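Local coordinates for protein dicer Related Helicase (PDB 6M6S) that probably hydrolyses ATP as a helicase of the RIG-I-like receptor subfamily, this piece being its zinc-binding C-terminal domain, which binds double-stranded RNA, at residues Asp60-Asp66 / Arg78-Arg83; Tyr26-Val30 / Ile121-Ile125; Val41-Leu45 / Tyr86-Leu90. All coordinates share one frame; numbering follows the deposited sequence. Where two conformers were deposited one is given.

From the N terminus, the chain first lays down Tyr-26 to Val-30, then the short turn Val-41 to Leu-45, then the strand at Asp-60 to Asp-66. The next three segments meet these in reverse order, so the contacts nest without crossing. Interaction 1 closes a beta hairpin, interaction 3 encloses it, and interaction 2 encloses both by bringing back Ile-121 to Ile-125. Both segments of interaction 1 and the 86-90 side of interaction 3 lie in one antiparallel sheet. Interaction 2 pairs two strands of a small mixed sheet, whose strand 33-36 in turn bonds to strand 85-90, and touches interaction 1 through Ile-82 and Val-30. All three belong to the RNA-binding C-terminal domain.

Interaction 1: residues Asp60-Asp66 / Arg78-Arg83; sequences DNQPLSD and RAYKIR. With nucleotides of chain C.
Arg-78 reaches its hairpin partner with an extended side chain, and its guanidinium bonds Leu-64. CG stands anti to the backbone N (chi1 -173°) and the chain runs straight to NE, which donates to Leu-64 O at 2.8 Å; NH2 adds a weak, bent bond to the same oxygen. Pro-63 CB rests over one face of the guanidinium, 3.5 Å from CZ, a suitable apolar lid for a flat cation bonding at its edge. Ala-79 faces a beta bulge: its N donates to Ser-65 O, while its O accepts from Leu-64 N at 2.7 Å, so two residues of one strand match one of the other. Tyr-80 turns its ring under Pro-63, the flat face suiting a CH-pi contact from CA, 3.9 Å from the centroid. At the ring's edge Asn-61 OD1 comes within 3.2 Å of CD2, amide and ring standing 81° apart; this buried oxygen has no hydrogen-bond partner. Asn-61 ND2 makes a bent, weak bond to the ribose O2' of nucleotide C12 of chain C, so the face with Asn-61, Pro-63 and Tyr-80 is turned to the RNA end. Lys-81 exchanges two backbone bonds with Gln-62; on the other face its long chain lies beside Gln-62, touches Leu-64 and carries the ammonium to Ser-153 of helix 140-167. Past Ile-82, Arg-83 N closes the ladder on Asp-60 O at 3.1 Å. That helix, where Gln-62 meets Ser-153 and Asn-157, covers one side; against the other, strand 33-36 meets Asn-61, Tyr-80 and Ile-82.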
loop_
_atom_site.group_PDB
_atom_site.type_symbol
_atom_site.label_atom_id
_atom_site.label_comp_id
_atom_site.label_asym_id
_atom_site.label_seq_id
_atom_site.Cartn_x
_atom_site.Cartn_y
_atom_site.Cartn_z
ATOM N N ASP B 60 21.068 21.754 -4.115
ATOM C CA ASP B 60 21.488 20.418 -4.499
ATOM C C ASP B 60 20.370 19.397 -4.541
ATOM O O ASP B 60 20.595 18.224 -4.864
ATOM C CB ASP B 60 22.559 19.954 -3.514
ATOM C CG ASP B 60 23.840 20.746 -3.649
ATOM O OD1 ASP B 60 24.679 20.362 -4.487
ATOM O OD2 ASP B 60 24.001 21.761 -2.939
ATOM N N ASN B 61 19.168 19.815 -4.179
ATOM C CA ASN B 61 18.078 18.886 -4.196
ATOM C C ASN B 61 16.828 19.714 -4.392
ATOM O O ASN B 61 16.245 20.170 -3.421
ATOM C CB ASN B 61 18.027 18.104 -2.861
ATOM C CG ASN B 61 16.971 17.052 -2.861
ATOM O OD1 ASN B 61 15.856 17.276 -3.310
ATOM N ND2 ASN B 61 17.322 15.878 -2.380
ATOM N N GLN B 62 16.475 19.996 -5.644
ATOM C CA GLN B 62 15.331 20.876 -5.937
ATOM C C GLN B 62 14.161 20.074 -6.450
ATOM O O GLN B 62 14.281 19.466 -7.500
ATOM C CB GLN B 62 15.726 21.886 -7.045
ATOM C CG GLN B 62 17.079 22.520 -6.851
ATOM C CD GLN B 62 17.385 23.581 -7.897
ATOM O OE1 GLN B 62 16.778 23.602 -8.982
ATOM N NE2 GLN B 62 18.288 24.491 -7.558
ATOM N N PRO B 63 13.020 20.026 -5.719
ATOM C CA PRO B 63 11.823 19.427 -6.312
ATOM C C PRO B 63 11.317 20.345 -7.433
ATOM O O PRO B 63 11.107 21.522 -7.171
ATOM C CB PRO B 63 10.813 19.431 -5.147
ATOM C CG PRO B 63 11.717 19.652 -3.857
ATOM C CD PRO B 63 12.733 20.620 -4.396
ATOM N N LEU B 64 11.148 19.833 -8.658
ATOM C CA LEU B 64 10.772 20.725 -9.774
ATOM C C LEU B 64 9.451 20.282 -10.464
ATOM O O LEU B 64 8.422 20.121 -9.783
ATOM C CB LEU B 64 11.920 20.844 -10.760
ATOM C CG LEU B 64 13.249 21.407 -10.231
ATOM C CD1 LEU B 64 14.363 21.269 -11.311
ATOM C CD2 LEU B 64 13.070 22.908 -9.842
ATOM N N SER B 65 9.476 20.018 -11.776
ATOM C CA SER B 65 8.241 19.803 -12.558
ATOM C C SER B 65 7.496 18.524 -12.189
ATOM O O SER B 65 8.109 17.551 -11.754
ATOM C CB SER B 65 8.610 19.726 -14.042
ATOM O OG SER B 65 9.550 20.745 -14.347
ATOM N N ASP B 66 6.188 18.501 -12.368
ATOM C CA ASP B 66 5.455 17.242 -12.172
ATOM C C ASP B 66 5.818 16.292 -13.303
ATOM O O ASP B 66 6.172 16.741 -14.410
ATOM C CB ASP B 66 3.945 17.503 -12.194
ATOM C CG ASP B 66 3.431 17.962 -10.847
ATOM O OD1 ASP B 66 3.892 17.389 -9.827
ATOM O OD2 ASP B 66 2.613 18.898 -10.810
ATOM N N ARG B 78 7.398 13.419 -9.355
ATOM C CA ARG B 78 7.933 14.756 -9.557
ATOM C C ARG B 78 9.348 14.608 -10.008
ATOM O O ARG B 78 10.070 13.702 -9.546
ATOM C CB ARG B 78 7.903 15.493 -8.232
ATOM C CG ARG B 78 8.256 16.920 -8.336
ATOM C CD ARG B 78 7.791 17.636 -7.056
ATOM N NE ARG B 78 7.934 19.034 -7.272
ATOM C CZ ARG B 78 7.580 19.974 -6.416
ATOM N NH1 ARG B 78 7.022 19.653 -5.242
ATOM N NH2 ARG B 78 7.783 21.228 -6.755
ATOM N N ALA B 79 9.814 15.507 -10.883
ATOM C CA ALA B 79 11.230 15.474 -11.235
ATOM C C ALA B 79 11.993 16.404 -10.298
ATOM O O ALA B 79 11.428 17.376 -9.770
ATOM C CB ALA B 79 11.412 15.951 -12.704
ATOM N N TYR B 80 13.276 16.085 -10.068
ATOM C CA TYR B 80 14.128 16.895 -9.216
ATOM C C TYR B 80 15.397 17.214 -9.975
ATOM O O TYR B 80 15.745 16.518 -10.951
ATOM C CB TYR B 80 14.569 16.094 -7.983
ATOM C CG TYR B 80 13.533 15.884 -6.867
ATOM C CD1 TYR B 80 12.400 15.116 -7.089
ATOM C CD2 TYR B 80 13.746 16.407 -5.601
ATOM C CE1 TYR B 80 11.469 14.888 -6.082
ATOM C CE2 TYR B 80 12.825 16.168 -4.566
ATOM C CZ TYR B 80 11.705 15.428 -4.825
ATOM O OH TYR B 80 10.816 15.152 -3.805
ATOM N N LYS B 81 16.104 18.252 -9.528
ATOM C CA LYS B 81 17.510 18.465 -9.907
ATOM C C LYS B 81 18.353 18.119 -8.693
ATOM O O LYS B 81 18.228 18.784 -7.630
ATOM C CB LYS B 81 17.749 19.923 -10.310
ATOM C CG LYS B 81 19.059 20.164 -11.032
ATOM C CD LYS B 81 19.286 21.711 -11.188
ATOM C CE LYS B 81 20.206 22.055 -12.283
ATOM N NZ LYS B 81 19.939 23.455 -12.789
ATOM N N ILE B 82 19.151 17.055 -8.802
ATOM C CA ILE B 82 19.927 16.573 -7.659
ATOM C C ILE B 82 21.374 16.591 -8.084
ATOM O O ILE B 82 21.715 15.948 -9.092
ATOM C CB ILE B 82 19.501 15.164 -7.283
ATOM C CG1 ILE B 82 18.037 15.151 -6.805
ATOM C CG2 ILE B 82 20.451 14.570 -6.191
ATOM C CD1 ILE B 82 17.699 13.970 -6.064
ATOM N N ARG B 83 22.208 17.355 -7.375
ATOM C CA ARG B 83 23.618 17.509 -7.710
ATOM C C ARG B 83 23.753 17.922 -9.192
ATOM O O ARG B 83 24.620 17.422 -9.924
ATOM C CB ARG B 83 24.414 16.230 -7.423
ATOM C CG ARG B 83 24.257 15.658 -6.026
ATOM C CD ARG B 83 25.616 15.384 -5.343
ATOM N NE ARG B 83 26.111 13.999 -5.425
ATOM C CZ ARG B 83 25.770 13.003 -4.590
ATOM N NH1 ARG B 83 24.880 13.201 -3.612
ATOM N NH2 ARG B 83 26.303 11.785 -4.739
ATOM P P C C 12 21.002 17.820 5.546
ATOM O OP1 C C 12 22.462 17.897 5.251
ATOM O OP2 C C 12 20.334 19.041 6.043
ATOM O "O5'" C C 12 20.240 17.271 4.260
ATOM C "C5'" C C 12 20.790 16.227 3.478
ATOM C "C4'" C C 12 19.879 15.840 2.345
ATOM O "O4'" C C 12 18.582 15.484 2.851
ATOM C "C3'" C C 12 19.565 16.907 1.321
ATOM O "O3'" C C 12 20.629 17.133 0.421
ATOM C "C2'" C C 12 18.342 16.330 0.645
ATOM O "O2'" C C 12 18.734 15.320 -0.273
ATOM C "C1'" C C 12 17.618 15.673 1.830
ATOM N N1 C C 12 16.534 16.547 2.329
ATOM C C2 C C 12 15.301 16.458 1.698
ATOM O O2 C C 12 15.163 15.606 0.796
ATOM N N3 C C 12 14.291 17.258 2.123
ATOM C C4 C C 12 14.515 18.151 3.084
ATOM N N4 C C 12 13.494 18.925 3.448
ATOM C C5 C C 12 15.773 18.277 3.734
ATOM C C6 C C 12 16.750 17.465 3.317
#

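Interaction 2: residues Tyr26-Val30 / Ile121-Ile125; sequences YIKKV and ISEAI
Lys-29 O is held by two donors: Ala-124 N across the contact, at 2.9 Å, and a water that also donates to Ala-124 O. Glu-123 CA adds a CA-H...O contact to the same carbonyl. One residue earlier in the facing segment, Ser-122 O receives Lys-29 N at 2.8 Å with a nearly straight N-H (167°). These two backbone bonds make Lys-29 the centre of a parallel pairing with Glu-123, so the short, weakly bonded strand 122-123 joins the small mixed sheet beside strand 27-30. Before it the backbones part, and a water bridges Ile-27 O and Ser-122 N. Ile-121 fills the apolar side: its CG2 lies 3.6 Å from Lys-29 CG and 4.0 Å from Ile-27 CG2. The Ile-27 and Ile-121 side chains lie side by side, pointing the same way, with Trp-111 and Tyr-34 also packed on them; a branched side chain suits this place by touching neighbours on two sides. Beyond CG the Lys-29 chain bends at chi3 (-81°), which brings CE to 3.5 Å from Ile-121 O. Its ammonium finds a salt bridge with Glu-115 of helix 111-117; the carboxylate of Glu-123 stays farther off, OE2 4.6 Å from NZ. Lys-28 NZ forms a salt bridge with Asp-128 of helix 126-132, and is weakly bonded to a water donating to Ser-122 OG. The small Ala-124 CB lets Val-30 CG2 close in to 3.7 Å. Few direct bonds and bridging water thus carry the pairing, and Glu-115 and Asp-128 probably balance the lysine charges in good part.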
loop_
_atom_site.group_PDB
_atom_site.type_symbol
_atom_site.label_atom_id
_atom_site.label_comp_id
_atom_site.label_asym_id
_atom_site.label_seq_id
_atom_site.Cartn_x
_atom_site.Cartn_y
_atom_site.Cartn_z
ATOM N N TYR B 26 17.124 0.103 -11.389
ATOM C CA TYR B 26 17.498 1.503 -11.677
ATOM C C TYR B 26 17.093 2.463 -10.590
ATOM O O TYR B 26 17.312 3.674 -10.714
ATOM C CB TYR B 26 16.936 1.981 -13.040
ATOM C CG TYR B 26 17.571 1.220 -14.167
ATOM C CD1 TYR B 26 18.871 1.478 -14.534
ATOM C CD2 TYR B 26 16.885 0.189 -14.809
ATOM C CE1 TYR B 26 19.464 0.755 -15.528
ATOM C CE2 TYR B 26 17.477 -0.544 -15.804
ATOM C CZ TYR B 26 18.751 -0.257 -16.158
ATOM O OH TYR B 26 19.339 -0.985 -17.164
ATOM N N ILE B 27 16.444 1.994 -9.527
ATOM C CA ILE B 27 16.043 2.906 -8.484
ATOM C C ILE B 27 17.175 2.959 -7.468
ATOM O O ILE B 27 17.680 1.910 -7.034
ATOM C CB ILE B 27 14.829 2.373 -7.722
ATOM C CG1 ILE B 27 13.657 2.174 -8.692
ATOM C CG2 ILE B 27 14.405 3.333 -6.574
ATOM C CD1 ILE B 27 13.144 3.431 -9.420
ATOM N N LYS B 28 17.609 4.166 -7.111
ATOM C CA LYS B 28 18.732 4.311 -6.161
ATOM C C LYS B 28 18.346 5.498 -5.292
ATOM O O LYS B 28 17.595 6.395 -5.764
ATOM C CB LYS B 28 20.026 4.649 -6.896
ATOM C CG LYS B 28 20.487 3.469 -7.750
ATOM C CD LYS B 28 21.323 3.953 -8.850
ATOM C CE LYS B 28 21.325 2.956 -9.979
ATOM N NZ LYS B 28 22.197 1.822 -9.664
ATOM N N LYS B 29 18.749 5.488 -4.010
ATOM C CA LYS B 29 18.341 6.516 -3.065
ATOM C C LYS B 29 19.361 7.629 -2.907
ATOM O O LYS B 29 20.578 7.368 -2.815
ATOM C CB LYS B 29 18.243 5.909 -1.662
ATOM C CG LYS B 29 17.346 4.743 -1.536
ATOM C CD LYS B 29 17.369 4.260 -0.061
ATOM C CE LYS B 29 18.546 3.400 0.308
ATOM N NZ LYS B 29 18.196 2.725 1.579
ATOM N N VAL B 30 18.861 8.856 -2.765
ATOM C CA VAL B 30 19.692 9.952 -2.350
ATOM C C VAL B 30 19.040 10.538 -1.100
ATOM O O VAL B 30 18.000 11.199 -1.197
ATOM C CB VAL B 30 19.781 11.007 -3.436
ATOM C CG1 VAL B 30 20.689 12.165 -2.965
ATOM C CG2 VAL B 30 20.304 10.352 -4.729
ATOM N N ILE B 121 17.573 -1.667 -2.513
ATOM C CA ILE B 121 17.787 -0.400 -3.230
ATOM C C ILE B 121 19.071 0.192 -2.676
ATOM O O ILE B 121 19.208 0.432 -1.463
ATOM C CB ILE B 121 16.580 0.580 -3.009
ATOM C CG1 ILE B 121 15.335 -0.083 -3.586
ATOM C CG2 ILE B 121 16.840 1.936 -3.717
ATOM C CD1 ILE B 121 14.053 0.707 -3.392
ATOM N N SER B 122 20.033 0.445 -3.555
ATOM C CA SER B 122 21.316 0.975 -3.095
ATOM C C SER B 122 21.258 2.530 -2.921
ATOM O O SER B 122 20.382 3.223 -3.500
ATOM C CB SER B 122 22.429 0.593 -4.101
ATOM O OG SER B 122 22.248 1.285 -5.333
ATOM N N GLU B 123 22.186 3.088 -2.143
ATOM C CA GLU B 123 22.377 4.548 -2.175
ATOM C C GLU B 123 23.173 4.948 -3.408
ATOM O O GLU B 123 24.212 4.337 -3.713
ATOM C CB GLU B 123 23.115 4.983 -0.900
ATOM C CG GLU B 123 22.332 4.494 0.328
ATOM C CD GLU B 123 22.865 4.967 1.654
ATOM O OE1 GLU B 123 24.089 5.270 1.753
ATOM O OE2 GLU B 123 22.048 4.980 2.623
ATOM N N ALA B 124 22.693 5.969 -4.127
ATOM C CA ALA B 124 23.361 6.461 -5.329
ATOM C C ALA B 124 24.786 6.871 -5.086
ATOM O O ALA B 124 25.113 7.391 -4.009
ATOM C CB ALA B 124 22.580 7.687 -5.897
ATOM N N ILE B 125 25.649 6.575 -6.056
ATOM C CA ILE B 125 27.044 7.006 -6.013
ATOM C C ILE B 125 27.263 7.897 -7.229
ATOM O O ILE B 125 26.413 7.990 -8.107
ATOM C CB ILE B 125 28.028 5.808 -6.148
ATOM C CG1 ILE B 125 27.714 4.968 -7.398
ATOM C CG2 ILE B 125 27.968 4.918 -4.923
ATOM C CD1 ILE B 125 28.807 3.923 -7.682
HETATM O O HOH W 1 19.419 -0.128 -6.432
HETATM O O HOH W 2 22.039 -0.424 -7.332
HETATM O O HOH W 3 20.783 0.596 0.670
HETATM O O HOH W 4 23.335 8.996 -2.321
#

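Interaction 3: residues Val41-Leu45 / Tyr86-Leu90; sequences VWRFL and YLPQL. With nucleotides of chain D.
Pro-88, on strand 85-90, beside strand 75-82 in the antiparallel sheet of this RIG-I-type C-terminal domain, is wedged among three side chains of the 3-10 turn and loop at Val-41 to Leu-45. Here the packing is close. Pro-88 CG sits over the six-membered ring of Trp-42, 3.9 Å from its centroid and only 11° off the normal, a CH-pi contact that suits a rigid proline ring, its C-H groups probably somewhat polarised by the ring nitrogen, on the broad, electron-rich indole. Val-41 comes from another side, its CG1 3.6 Å from Pro-88 CG; chi1 of 75° swings that methyl between the backbone N and the carbonyl carbon. The Leu-45 side chain crosses that of Pro-88 at about a right angle, CD1 meeting CB at 3.8 Å. Past this wedge the contact slackens: Leu-45 CD2 and Leu-90 CD2 stand 4.3 Å apart, and Ile-67 of strand 61-69 packs on both leucines. No direct hydrogen bond joins the two segments. At the edge of the indole a water takes over, accepting from Trp-42 NE1 at 3.0 Å and donating to Tyr-86 O, while Tyr-86 sends its hydroxyl to Asp-150 of helix 140-167. Gln-89 has its side chain on the RNA, not on the turn. Its OE1 has a weak hydrogen bond with the Tyr-80 hydroxyl and comes to 3.4 Å from the ribose C5' of nucleotide G2 of chain D.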
loop_
_atom_site.group_PDB
_atom_site.type_symbol
_atom_site.label_atom_id
_atom_site.label_comp_id
_atom_site.label_asym_id
_atom_site.label_seq_id
_atom_site.Cartn_x
_atom_site.Cartn_y
_atom_site.Cartn_z
ATOM N N VAL B 41 14.084 6.274 -19.126
ATOM C CA VAL B 41 12.785 6.415 -18.480
ATOM C C VAL B 41 12.056 7.663 -18.995
ATOM O O VAL B 41 10.829 7.708 -19.007
ATOM C CB VAL B 41 12.924 6.450 -16.952
ATOM C CG1 VAL B 41 13.455 7.767 -16.503
ATOM C CG2 VAL B 41 11.556 6.172 -16.306
ATOM N N TRP B 42 12.820 8.667 -19.492
ATOM C CA TRP B 42 12.149 9.902 -19.818
ATOM C C TRP B 42 11.183 9.732 -21.019
ATOM O O TRP B 42 10.211 10.527 -21.160
ATOM C CB TRP B 42 13.186 10.983 -20.147
ATOM C CG TRP B 42 14.042 11.471 -18.965
ATOM C CD1 TRP B 42 15.385 11.286 -18.792
ATOM C CD2 TRP B 42 13.603 12.290 -17.866
ATOM N NE1 TRP B 42 15.820 11.922 -17.670
ATOM C CE2 TRP B 42 14.767 12.569 -17.087
ATOM C CE3 TRP B 42 12.351 12.827 -17.480
ATOM C CZ2 TRP B 42 14.716 13.321 -15.922
ATOM C CZ3 TRP B 42 12.283 13.597 -16.333
ATOM C CH2 TRP B 42 13.491 13.871 -15.592
ATOM N N ARG B 43 11.403 8.718 -21.877
ATOM C CA ARG B 43 10.515 8.433 -23.010
ATOM C C ARG B 43 9.094 8.158 -22.543
ATOM O O ARG B 43 8.123 8.418 -23.278
ATOM C CB ARG B 43 11.023 7.199 -23.773
ATOM C CG ARG B 43 12.500 7.317 -24.172
ATOM C CD ARG B 43 13.121 5.935 -24.265
ATOM N NE ARG B 43 12.414 5.081 -25.212
ATOM C CZ ARG B 43 12.461 3.750 -25.186
ATOM N NH1 ARG B 43 13.171 3.126 -24.250
ATOM N NH2 ARG B 43 11.786 3.043 -26.086
ATOM N N PHE B 44 8.996 7.700 -21.302
ATOM C CA PHE B 44 7.709 7.225 -20.741
ATOM C C PHE B 44 7.058 8.217 -19.793
ATOM O O PHE B 44 6.064 7.908 -19.088
ATOM C CB PHE B 44 7.906 5.860 -20.077
ATOM C CG PHE B 44 8.560 4.880 -20.994
ATOM C CD1 PHE B 44 8.013 4.635 -22.242
ATOM C CD2 PHE B 44 9.790 4.313 -20.658
ATOM C CE1 PHE B 44 8.638 3.763 -23.124
ATOM C CE2 PHE B 44 10.435 3.444 -21.538
ATOM C CZ PHE B 44 9.855 3.178 -22.785
ATOM N N LEU B 45 7.591 9.435 -19.758
ATOM C CA LEU B 45 7.076 10.459 -18.856
ATOM C C LEU B 45 6.803 11.762 -19.597
ATOM O O LEU B 45 7.638 12.233 -20.400
ATOM C CB LEU B 45 8.060 10.767 -17.744
ATOM C CG LEU B 45 8.462 9.560 -16.891
ATOM C CD1 LEU B 45 9.578 9.939 -15.996
ATOM C CD2 LEU B 45 7.218 9.104 -16.029
ATOM N N TYR B 86 19.027 16.250 -13.644
ATOM C CA TYR B 86 17.599 15.990 -13.569
ATOM C C TYR B 86 17.269 14.507 -13.452
ATOM O O TYR B 86 17.781 13.696 -14.219
ATOM C CB TYR B 86 16.855 16.544 -14.812
ATOM C CG TYR B 86 16.959 18.048 -14.957
ATOM C CD1 TYR B 86 16.623 18.896 -13.888
ATOM C CD2 TYR B 86 17.414 18.636 -16.143
ATOM C CE1 TYR B 86 16.742 20.285 -13.988
ATOM C CE2 TYR B 86 17.540 20.042 -16.252
ATOM C CZ TYR B 86 17.174 20.848 -15.166
ATOM O OH TYR B 86 17.292 22.235 -15.240
ATOM N N LEU B 87 16.424 14.149 -12.491
ATOM C CA LEU B 87 16.033 12.762 -12.207
ATOM C C LEU B 87 14.573 12.693 -11.868
ATOM O O LEU B 87 14.065 13.528 -11.114
ATOM C CB LEU B 87 16.815 12.248 -10.981
ATOM C CG LEU B 87 18.340 12.218 -11.054
ATOM C CD1 LEU B 87 18.933 11.792 -9.670
ATOM C CD2 LEU B 87 18.803 11.203 -12.118
ATOM N N PRO B 88 13.867 11.652 -12.339
ATOM C CA PRO B 88 12.466 11.439 -11.950
ATOM C C PRO B 88 12.395 10.772 -10.580
ATOM O O PRO B 88 13.234 9.934 -10.233
ATOM C CB PRO B 88 11.927 10.468 -12.997
ATOM C CG PRO B 88 12.999 10.355 -14.050
ATOM C CD PRO B 88 14.327 10.804 -13.477
ATOM N N GLN B 89 11.422 11.206 -9.787
ATOM C CA GLN B 89 11.033 10.483 -8.569
ATOM C C GLN B 89 9.639 9.940 -8.740
ATOM O O GLN B 89 8.625 10.678 -8.713
ATOM C CB GLN B 89 11.064 11.460 -7.414
ATOM C CG GLN B 89 10.878 10.742 -6.028
ATOM C CD GLN B 89 10.641 11.784 -4.970
ATOM O OE1 GLN B 89 9.534 12.354 -4.864
ATOM N NE2 GLN B 89 11.690 12.095 -4.209
ATOM N N LEU B 90 9.551 8.634 -8.994
ATOM C CA LEU B 90 8.231 8.030 -9.106
ATOM C C LEU B 90 7.649 7.828 -7.705
ATOM O O LEU B 90 8.359 7.392 -6.799
ATOM C CB LEU B 90 8.338 6.708 -9.818
ATOM C CG LEU B 90 8.774 6.778 -11.280
ATOM C CD1 LEU B 90 9.144 5.388 -11.829
ATOM C CD2 LEU B 90 7.570 7.432 -12.070
ATOM P P G D 2 5.542 13.210 -1.338
ATOM O OP1 G D 2 4.670 12.047 -1.700
ATOM O OP2 G D 2 5.094 14.015 -0.152
ATOM O "O5'" G D 2 6.970 12.553 -1.060
ATOM C "C5'" G D 2 7.650 11.869 -2.105
ATOM C "C4'" G D 2 9.011 11.433 -1.640
ATOM O "O4'" G D 2 9.842 12.584 -1.424
ATOM C "C3'" G D 2 9.072 10.685 -0.311
ATOM O "O3'" G D 2 8.791 9.320 -0.492
ATOM C "C2'" G D 2 10.522 10.891 0.093
ATOM O "O2'" G D 2 11.345 10.019 -0.676
ATOM C "C1'" G D 2 10.771 12.315 -0.396
ATOM N N9 G D 2 10.557 13.333 0.647
ATOM C C8 G D 2 9.441 14.158 0.801
ATOM N N7 G D 2 9.572 14.998 1.808
ATOM C C5 G D 2 10.849 14.718 2.313
ATOM C C6 G D 2 11.571 15.287 3.397
ATOM O O6 G D 2 11.217 16.193 4.133
ATOM N N1 G D 2 12.820 14.699 3.581
ATOM C C2 G D 2 13.338 13.688 2.799
ATOM N N2 G D 2 14.580 13.245 3.099
ATOM N N3 G D 2 12.672 13.152 1.782
ATOM C C4 G D 2 11.458 13.709 1.606
HETATM O O HOH W 5 18.461 13.042 -16.785
#